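Local atomic coordinates of HTH-type transcriptional repressor NemR (Escherichia coli, PDB entry 4YZE), a protein that represses transcription of the nemRA-gloA operon by binding the NemR box, and takes part in the response to electrophiles and reactive chlorine species. Residues Q94-F99 with P184-L189. The protein carries 5 engineered substitutions. Residues are numbered along the deposited sequence; the frame is centred on the assembly and turned at random.
Sequences QTLNQF and PLENAL
The phenyl ring of F99 meets the methyl CD1 of L185, which approaches it obliquely and lies 3.7 Å from F99 CD1. F99 leaves its backbone toward the other helix, and its CG, anti to the backbone N (chi1 171°), lies 3.9 Å from the same methyl. The other branch of L185, CD2, lies 4.0 Å from CG2 of T95, the two side chains crossing at about a right angle. One leucine thus divides its methyls between a ring and a threonine methyl.

The side chains of L96 and L185 run antiparallel alongside each other, with L96 CG 4.0 Å from L185 CB. Both methyls of L96 rest against CG of E186, each at 3.8 Å, and L96 CD1 also reaches CD1 of L189 at 4.1 Å. An alanine in place of L96 would probably open a gap beside L185 CB, with the methyls that E186 CG and L189 CD1 touch here taken away.

No hydrogen bond joins the two segments, and the hydroxyl of T95 is engaged elsewhere, with W169 NE1 and the carbonyl oxygen of Y91. The side chain of T95 is about 8 Å from that of C108, a residue central to the response to reactive chlorine species. Within the TetR-type C-terminal domain, the contact joins the C-terminal end of helix 84-97, and F99 just before strand 100-101, to the first turns of helix 183-195; F182 touches L96 and F99 from the preceding loop, while helix 158-179 packs against T95, F99 and L185 through N173 and A176.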
ATOM      1  N   GLN A  94      -4.390   7.015  16.047  1.00 45.70           N
ATOM      2  CA  GLN A  94      -3.933   8.278  15.455  1.00 56.07           C
ATOM      3  C   GLN A  94      -4.045   8.260  13.924  1.00 47.75           C
ATOM      4  O   GLN A  94      -4.429   9.249  13.308  1.00 45.93           O
ATOM      5  CB  GLN A  94      -2.477   8.541  15.840  1.00 64.70           C
ATOM      6  CG  GLN A  94      -2.217   9.903  16.468  1.00 78.96           C
ATOM      7  CD  GLN A  94      -1.806   9.797  17.930  1.00 89.83           C
ATOM      8  OE1 GLN A  94      -2.447   9.096  18.717  1.00 94.98           O
ATOM      9  NE2 GLN A  94      -0.728  10.486  18.298  1.00 90.07           N
ATOM     10  N   THR A  95      -3.694   7.127  13.325  1.00 45.76           N
ATOM     11  CA  THR A  95      -3.817   6.953  11.890  1.00 54.54           C
ATOM     12  C   THR A  95      -5.265   7.161  11.495  1.00 52.60           C
ATOM     13  O   THR A  95      -5.553   7.868  10.516  1.00 48.19           O
ATOM     14  CB  THR A  95      -3.374   5.552  11.459  1.00 58.04           C
ATOM     15  OG1 THR A  95      -2.009   5.346  11.833  1.00 55.36           O
ATOM     16  CG2 THR A  95      -3.518   5.393   9.955  1.00 64.47           C
ATOM     17  N   LEU A  96      -6.178   6.563  12.264  1.00 43.22           N
ATOM     18  CA  LEU A  96      -7.618   6.781  12.056  1.00 45.59           C
ATOM     19  C   LEU A  96      -8.003   8.253  12.119  1.00 57.38           C
ATOM     20  O   LEU A  96      -8.809   8.729  11.308  1.00 49.32           O
ATOM     21  CB  LEU A  96      -8.440   6.003  13.078  1.00 63.34           C
ATOM     22  CG  LEU A  96      -9.342   4.876  12.593  1.00 62.08           C
ATOM     23  CD1 LEU A  96     -10.017   4.178  13.768  1.00 61.86           C
ATOM     24  CD2 LEU A  96     -10.385   5.399  11.633  1.00 55.05           C
ATOM     25  N   ASN A  97      -7.444   8.982  13.080  1.00 58.95           N
ATOM     26  CA  ASN A  97      -7.821  10.385  13.250  1.00 65.21           C
ATOM     27  C   ASN A  97      -7.259  11.258  12.135  1.00 69.44           C
ATOM     28  O   ASN A  97      -7.946  12.114  11.588  1.00 73.97           O
ATOM     29  CB  ASN A  97      -7.328  10.904  14.599  1.00 63.78           C
ATOM     30  CG  ASN A  97      -7.907  10.137  15.773  1.00 67.60           C
ATOM     31  OD1 ASN A  97      -8.928   9.464  15.651  1.00 68.38           O
ATOM     32  ND2 ASN A  97      -7.249  10.237  16.922  1.00 68.92           N
ATOM     33  N   GLN A  98      -5.991  11.021  11.813  1.00 69.15           N
ATOM     34  CA  GLN A  98      -5.257  11.806  10.830  1.00 75.79           C
ATOM     35  C   GLN A  98      -5.499  11.314   9.406  1.00 79.18           C
ATOM     36  O   GLN A  98      -4.709  11.596   8.504  1.00 81.04           O
ATOM     37  CB  GLN A  98      -3.757  11.765  11.147  1.00 71.81           C
ATOM     38  CG  GLN A  98      -3.404  12.442  12.467  1.00 79.13           C
ATOM     39  CD  GLN A  98      -1.965  12.214  12.892  1.00 85.24           C
ATOM     40  OE1 GLN A  98      -1.126  11.780  12.099  1.00 88.95           O
ATOM     41  NE2 GLN A  98      -1.673  12.506  14.155  1.00 86.74           N
ATOM     42  N   PHE A  99      -6.591  10.581   9.211  1.00 74.14           N
ATOM     43  CA  PHE A  99      -6.923  10.049   7.896  1.00 71.24           C
ATOM     44  C   PHE A  99      -7.381  11.177   6.974  1.00 77.23           C
ATOM     45  O   PHE A  99      -6.860  11.345   5.866  1.00 78.66           O
ATOM     46  CB  PHE A  99      -8.001   8.970   8.011  1.00 65.66           C
ATOM     47  CG  PHE A  99      -8.556   8.529   6.692  1.00 69.75           C
ATOM     48  CD1 PHE A  99      -7.712   8.072   5.686  1.00 71.40           C
ATOM     49  CD2 PHE A  99      -9.926   8.569   6.453  1.00 73.52           C
ATOM     50  CE1 PHE A  99      -8.227   7.674   4.457  1.00 70.90           C
ATOM     51  CE2 PHE A  99     -10.448   8.168   5.233  1.00 73.19           C
ATOM     52  CZ  PHE A  99      -9.595   7.721   4.234  1.00 72.97           C
ATOM     53  N   PRO A 184     -11.254   0.137   6.396  1.00 27.90           N
ATOM     54  CA  PRO A 184     -10.025  -0.658   6.479  1.00 26.87           C
ATOM     55  C   PRO A 184      -9.160  -0.292   7.679  1.00 35.00           C
ATOM     56  O   PRO A 184      -8.509  -1.187   8.241  1.00 36.95           O
ATOM     57  CB  PRO A 184      -9.285  -0.281   5.181  1.00 26.42           C
ATOM     58  CG  PRO A 184     -10.398   0.082   4.186  1.00 27.39           C
ATOM     59  CD  PRO A 184     -11.446   0.750   5.054  1.00 28.16           C
ATOM     60  N   LEU A 185      -9.139   0.985   8.061  1.00 31.39           N
ATOM     61  CA  LEU A 185      -8.359   1.415   9.238  1.00 27.19           C
ATOM     62  C   LEU A 185      -9.016   0.924  10.545  1.00 27.89           C
ATOM     63  O   LEU A 185      -8.324   0.418  11.417  1.00 30.42           O
ATOM     64  CB  LEU A 185      -8.148   2.939   9.257  1.00 30.82           C
ATOM     65  CG  LEU A 185      -7.446   3.453   7.982  1.00 35.07           C
ATOM     66  CD1 LEU A 185      -7.519   4.992   7.806  1.00 32.29           C
ATOM     67  CD2 LEU A 185      -6.009   2.994   7.982  1.00 33.93           C
ATOM     68  N   GLU A 186     -10.341   1.065  10.674  1.00 29.03           N
ATOM     69  CA  GLU A 186     -11.024   0.606  11.889  1.00 36.13           C
ATOM     70  C   GLU A 186     -10.854  -0.893  11.951  1.00 33.96           C
ATOM     71  O   GLU A 186     -10.650  -1.455  13.014  1.00 30.57           O
ATOM     72  CB  GLU A 186     -12.525   0.967  11.916  1.00 32.42           C
ATOM     73  CG  GLU A 186     -12.803   2.456  11.850  1.00 50.45           C
ATOM     74  CD  GLU A 186     -14.297   2.788  11.709  1.00 60.63           C
ATOM     75  OE1 GLU A 186     -15.020   2.079  10.969  1.00 54.04           O
ATOM     76  OE2 GLU A 186     -14.744   3.769  12.346  1.00 65.78           O
ATOM     77  N   ASN A 187     -10.909  -1.552  10.805  1.00 31.52           N
ATOM     78  CA  ASN A 187     -10.797  -2.997  10.839  1.00 30.89           C
ATOM     79  C   ASN A 187      -9.381  -3.417  11.229  1.00 37.96           C
ATOM     80  O   ASN A 187      -9.207  -4.385  11.974  1.00 30.02           O
ATOM     81  CB  ASN A 187     -11.225  -3.634   9.514  1.00 34.19           C
ATOM     82  CG  ASN A 187     -11.182  -5.150   9.572  1.00 38.80           C
ATOM     83  OD1 ASN A 187     -11.840  -5.768  10.410  1.00 35.18           O
ATOM     84  ND2 ASN A 187     -10.400  -5.750   8.693  1.00 38.01           N
ATOM     85  N   ALA A 188      -8.374  -2.678  10.759  1.00 32.82           N
ATOM     86  CA  ALA A 188      -6.996  -2.970  11.159  1.00 31.02           C
ATOM     87  C   ALA A 188      -6.812  -2.783  12.664  1.00 32.44           C
ATOM     88  O   ALA A 188      -6.192  -3.618  13.312  1.00 31.63           O
ATOM     89  CB  ALA A 188      -5.969  -2.130  10.370  1.00 25.34           C
ATOM     90  N   LEU A 189      -7.348  -1.689  13.205  1.00 29.08           N
ATOM     91  CA  LEU A 189      -7.259  -1.392  14.632  1.00 34.68           C
ATOM     92  C   LEU A 189      -7.885  -2.527  15.428  1.00 36.82           C
ATOM     93  O   LEU A 189      -7.302  -2.980  16.410  1.00 34.30           O
ATOM     94  CB  LEU A 189      -7.995  -0.087  14.967  1.00 38.57           C
ATOM     95  CG  LEU A 189      -7.616   0.772  16.181  1.00 47.07           C
ATOM     96  CD1 LEU A 189      -8.810   1.558  16.725  1.00 42.26           C
ATOM     97  CD2 LEU A 189      -6.960  -0.001  17.297  1.00 34.71           C
TER